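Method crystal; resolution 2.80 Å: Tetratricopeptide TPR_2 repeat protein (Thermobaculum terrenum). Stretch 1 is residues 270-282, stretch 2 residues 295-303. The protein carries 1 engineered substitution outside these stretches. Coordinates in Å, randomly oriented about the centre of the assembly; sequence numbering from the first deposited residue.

Stretch 1 (270-282) AINTTGMRAMDYL
Stretch 2 (295-303) ELYTERLVR

A single carboxylate, that of Glu299, gathers three hydrogen bonds from two consecutive threonines, and this buried clasp is the most unusual feature of the contact. Thr273 OG1 donates to Glu299 OE1 at 2.6 Å, while Glu299 OE2 accepts from both Thr274 N (2.7 Å, 169° at the hydrogen) and Thr274 OG1 (2.7 Å). The principle is general: a buried acidic group can be satisfied by hydroxyls and a backbone amide on a loop. Glu299 bends to reach them, with chi1 -49° (m), chi2 an off-well 92° and chi3 -17°; its CA-to-CB bond points sideways, but its end comes nearer the partner.

The loop is shaped to present these donors. Thr273 (phi/psi -60/149, chi1 t) points toward the other stretch, and Thr274 (-71/-23) is p. Their hydroxyls also accept from the backbone ahead: Gly275 N donates to Thr273 OG1 at 3.0 Å, and Met276 N to Thr274 OG1 at 3.3 Å. Gly275 turns the chain at 89/-7, where a CB would be jammed against the carbonyl oxygen of Thr274. Met276 then returns to an extended -89/144.

Thr298 (-66/-38, chi1 p) fastens the same loop from the opposing stretch. Its OG1 donates to Met276 O at 2.7 Å, and its backbone N makes a weak hydrogen bond to Thr273 OG1 at 3.4 Å. Nearby, the CA atoms of Thr273 and Tyr297 lie 5.1 Å apart. The Tyr297 ring (chi1 -66°, chi2 78°) meets the threonine obliquely, with CE2 3.3 Å from Thr273 N.

Beyond Asp280 (-84/-48) the two chains run parallel as strands, pairing Tyr281 with Arg300 (CA to CA 4.8 Å) and Leu282 with Leu301 (5.1 Å). The ladder is regular: Arg300 N donates to Asp280 O at 2.8 Å, Leu282 N to Arg300 O at 3.0 Å, and Val302 N to Leu282 O at 2.9 Å. Thus the backbone of Leu282 bonds to residues on both sides of Leu301 in sequence, as parallel pairing requires. Backbone angles are extended: -126/147 at Tyr281, -121/121 at Leu282, -83/127 at Arg300, -75/133 at Leu301 and -112/98 at Val302.

Side chains alternate between the sheet faces. Tyr281 (chi1 m, chi2 -82°) shares one with Arg300; its OH lies 3.0 Å from Arg300 NH1, but the angle is too poor for a hydrogen bond, and its CD1 packs 3.5 Å from Val302 CG2. On the other, Leu282 (chi1 t, chi2 148°) places CD2 3.8 Å from Leu301 CD2 and CD1 3.8 Å from Tyr297 CE2.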

# COMPACT_ATOMS: atom_id res chain seq x y z
N ALA A 270 2.68 6.71 0.92
CA ALA A 270 1.89 7.64 1.68
C ALA A 270 0.59 7.92 0.97
O ALA A 270 0.58 8.20 -0.22
CB ALA A 270 2.66 8.93 1.92
N ILE A 271 -0.51 7.76 1.70
CA ILE A 271 -1.86 8.23 1.32
C ILE A 271 -2.37 9.35 2.22
O ILE A 271 -3.47 9.87 2.01
CB ILE A 271 -2.89 7.08 1.33
CG1 ILE A 271 -2.92 6.39 2.70
CG2 ILE A 271 -2.57 6.07 0.23
CD1 ILE A 271 -4.19 5.61 2.96
N ASN A 272 -1.61 9.68 3.25
CA ASN A 272 -1.94 10.77 4.17
C ASN A 272 -0.69 11.11 4.99
O ASN A 272 0.37 10.48 4.83
CB ASN A 272 -3.12 10.32 5.08
CG ASN A 272 -4.00 11.47 5.63
OD1 ASN A 272 -4.91 11.19 6.37
ND2 ASN A 272 -3.76 12.72 5.27
N THR A 273 -0.79 12.11 5.87
CA THR A 273 0.31 12.51 6.71
C THR A 273 0.79 11.38 7.59
O THR A 273 0.00 10.50 7.97
CB THR A 273 -0.07 13.73 7.58
OG1 THR A 273 1.11 14.27 8.20
CG2 THR A 273 -1.13 13.38 8.66
N THR A 274 2.09 11.40 7.90
CA THR A 274 2.65 10.58 8.97
C THR A 274 2.23 11.09 10.35
O THR A 274 2.28 10.33 11.33
CB THR A 274 4.19 10.59 8.94
OG1 THR A 274 4.66 11.95 8.99
CG2 THR A 274 4.71 9.88 7.70
N GLY A 275 1.88 12.37 10.42
CA GLY A 275 1.54 13.05 11.66
C GLY A 275 2.73 13.65 12.37
O GLY A 275 2.55 14.39 13.35
N MET A 276 3.94 13.38 11.86
CA MET A 276 5.19 13.66 12.58
C MET A 276 5.73 15.06 12.30
O MET A 276 5.63 15.54 11.17
CB MET A 276 6.26 12.64 12.18
CG MET A 276 5.94 11.21 12.53
SD MET A 276 7.06 10.03 11.75
CE MET A 276 8.60 10.41 12.58
N ARG A 277 6.32 15.69 13.32
CA ARG A 277 7.14 16.91 13.14
C ARG A 277 8.43 16.59 12.37
O ARG A 277 8.86 17.39 11.54
CB ARG A 277 7.56 17.51 14.49
CG ARG A 277 6.45 18.16 15.30
CD ARG A 277 7.00 18.73 16.60
NE ARG A 277 7.06 20.19 16.59
CZ ARG A 277 6.08 21.02 16.98
NH1 ARG A 277 4.91 20.55 17.44
NH2 ARG A 277 6.26 22.34 16.91
N ALA A 278 9.03 15.43 12.68
CA ALA A 278 10.30 14.99 12.07
C ALA A 278 10.29 14.77 10.55
O ALA A 278 11.36 14.78 9.92
CB ALA A 278 10.79 13.72 12.75
N MET A 279 9.11 14.56 9.96
CA MET A 279 9.01 14.44 8.51
C MET A 279 8.82 15.84 7.90
O MET A 279 7.85 16.54 8.19
CB MET A 279 7.86 13.51 8.13
CG MET A 279 7.95 12.95 6.71
SD MET A 279 9.34 11.83 6.41
CE MET A 279 8.97 10.45 7.49
N ASP A 280 9.77 16.23 7.05
CA ASP A 280 9.82 17.59 6.52
C ASP A 280 8.91 17.70 5.32
O ASP A 280 8.11 18.63 5.24
CB ASP A 280 11.25 17.99 6.12
CG ASP A 280 12.28 17.78 7.24
OD1 ASP A 280 12.10 18.36 8.34
OD2 ASP A 280 13.27 17.03 7.00
N TYR A 281 9.03 16.75 4.40
CA TYR A 281 8.30 16.77 3.12
C TYR A 281 7.49 15.50 2.83
O TYR A 281 7.87 14.40 3.23
CB TYR A 281 9.29 17.00 1.98
CG TYR A 281 9.98 18.34 2.10
CD1 TYR A 281 9.35 19.50 1.65
CD2 TYR A 281 11.24 18.44 2.68
CE1 TYR A 281 9.97 20.73 1.76
CE2 TYR A 281 11.86 19.67 2.80
CZ TYR A 281 11.23 20.81 2.34
OH TYR A 281 11.84 22.03 2.45
N LEU A 282 6.36 15.69 2.16
CA LEU A 282 5.62 14.61 1.54
C LEU A 282 5.54 14.93 0.04
O LEU A 282 5.02 15.99 -0.33
CB LEU A 282 4.23 14.52 2.16
CG LEU A 282 3.34 13.35 1.69
CD1 LEU A 282 2.40 12.87 2.80
CD2 LEU A 282 2.52 13.72 0.46
N GLU A 295 -3.12 22.15 5.70
CA GLU A 295 -3.40 22.09 7.14
C GLU A 295 -3.54 20.65 7.68
O GLU A 295 -3.26 20.40 8.86
CB GLU A 295 -4.64 22.94 7.49
CG GLU A 295 -5.89 22.64 6.65
CD GLU A 295 -7.18 23.10 7.28
OE1 GLU A 295 -7.22 24.24 7.79
OE2 GLU A 295 -8.16 22.31 7.27
N LEU A 296 -3.96 19.71 6.83
CA LEU A 296 -4.05 18.30 7.20
C LEU A 296 -2.70 17.56 7.30
O LEU A 296 -2.68 16.39 7.71
CB LEU A 296 -4.96 17.53 6.21
CG LEU A 296 -6.40 18.02 6.03
CD1 LEU A 296 -7.12 17.17 5.00
CD2 LEU A 296 -7.16 18.01 7.35
N TYR A 297 -1.60 18.23 6.97
CA TYR A 297 -0.28 17.58 6.91
C TYR A 297 0.76 18.34 7.73
O TYR A 297 0.94 19.54 7.55
CB TYR A 297 0.19 17.50 5.46
CG TYR A 297 -0.66 16.60 4.60
CD1 TYR A 297 -1.91 17.02 4.12
CD2 TYR A 297 -0.24 15.31 4.28
CE1 TYR A 297 -2.71 16.19 3.35
CE2 TYR A 297 -1.03 14.46 3.50
CZ TYR A 297 -2.26 14.91 3.03
OH TYR A 297 -3.05 14.08 2.26
N THR A 298 1.45 17.62 8.61
CA THR A 298 2.63 18.16 9.30
C THR A 298 3.76 18.41 8.30
O THR A 298 4.48 19.40 8.42
CB THR A 298 3.16 17.20 10.37
OG1 THR A 298 3.33 15.90 9.79
CG2 THR A 298 2.22 17.15 11.57
N GLU A 299 3.90 17.51 7.34
CA GLU A 299 4.89 17.67 6.28
C GLU A 299 4.50 18.84 5.37
O GLU A 299 3.32 19.19 5.28
CB GLU A 299 4.99 16.40 5.41
CG GLU A 299 5.13 15.07 6.14
CD GLU A 299 3.80 14.37 6.42
OE1 GLU A 299 2.73 15.00 6.34
OE2 GLU A 299 3.84 13.18 6.76
N ARG A 300 5.49 19.43 4.69
CA ARG A 300 5.20 20.34 3.59
C ARG A 300 4.94 19.52 2.34
O ARG A 300 5.76 18.67 1.96
CB ARG A 300 6.35 21.30 3.32
CG ARG A 300 6.31 22.58 4.13
CD ARG A 300 7.37 23.54 3.62
NE ARG A 300 8.07 24.21 4.72
CZ ARG A 300 9.36 24.53 4.74
NH1 ARG A 300 10.18 24.24 3.73
NH2 ARG A 300 9.86 25.15 5.81
N LEU A 301 3.81 19.78 1.70
CA LEU A 301 3.44 19.07 0.49
C LEU A 301 4.28 19.58 -0.69
O LEU A 301 4.44 20.79 -0.86
CB LEU A 301 1.95 19.25 0.20
CG LEU A 301 0.98 18.67 1.24
CD1 LEU A 301 -0.43 19.14 0.95
CD2 LEU A 301 1.02 17.15 1.25
N VAL A 302 4.83 18.65 -1.46
CA VAL A 302 5.61 18.96 -2.65
C VAL A 302 4.78 18.48 -3.84
O VAL A 302 4.80 17.29 -4.16
CB VAL A 302 6.99 18.27 -2.61
CG1 VAL A 302 7.76 18.44 -3.92
CG2 VAL A 302 7.82 18.81 -1.46
N ARG A 303 4.06 19.40 -4.46
CA ARG A 303 3.16 19.06 -5.56
C ARG A 303 3.90 19.09 -6.91
O ARG A 303 3.91 20.11 -7.60
CB ARG A 303 1.98 20.04 -5.60
CG ARG A 303 1.15 20.12 -4.34
CD ARG A 303 0.23 21.33 -4.39
NE ARG A 303 -0.98 21.16 -3.57
CZ ARG A 303 -1.06 21.35 -2.25
NH1 ARG A 303 0.01 21.73 -1.53
NH2 ARG A 303 -2.22 21.17 -1.63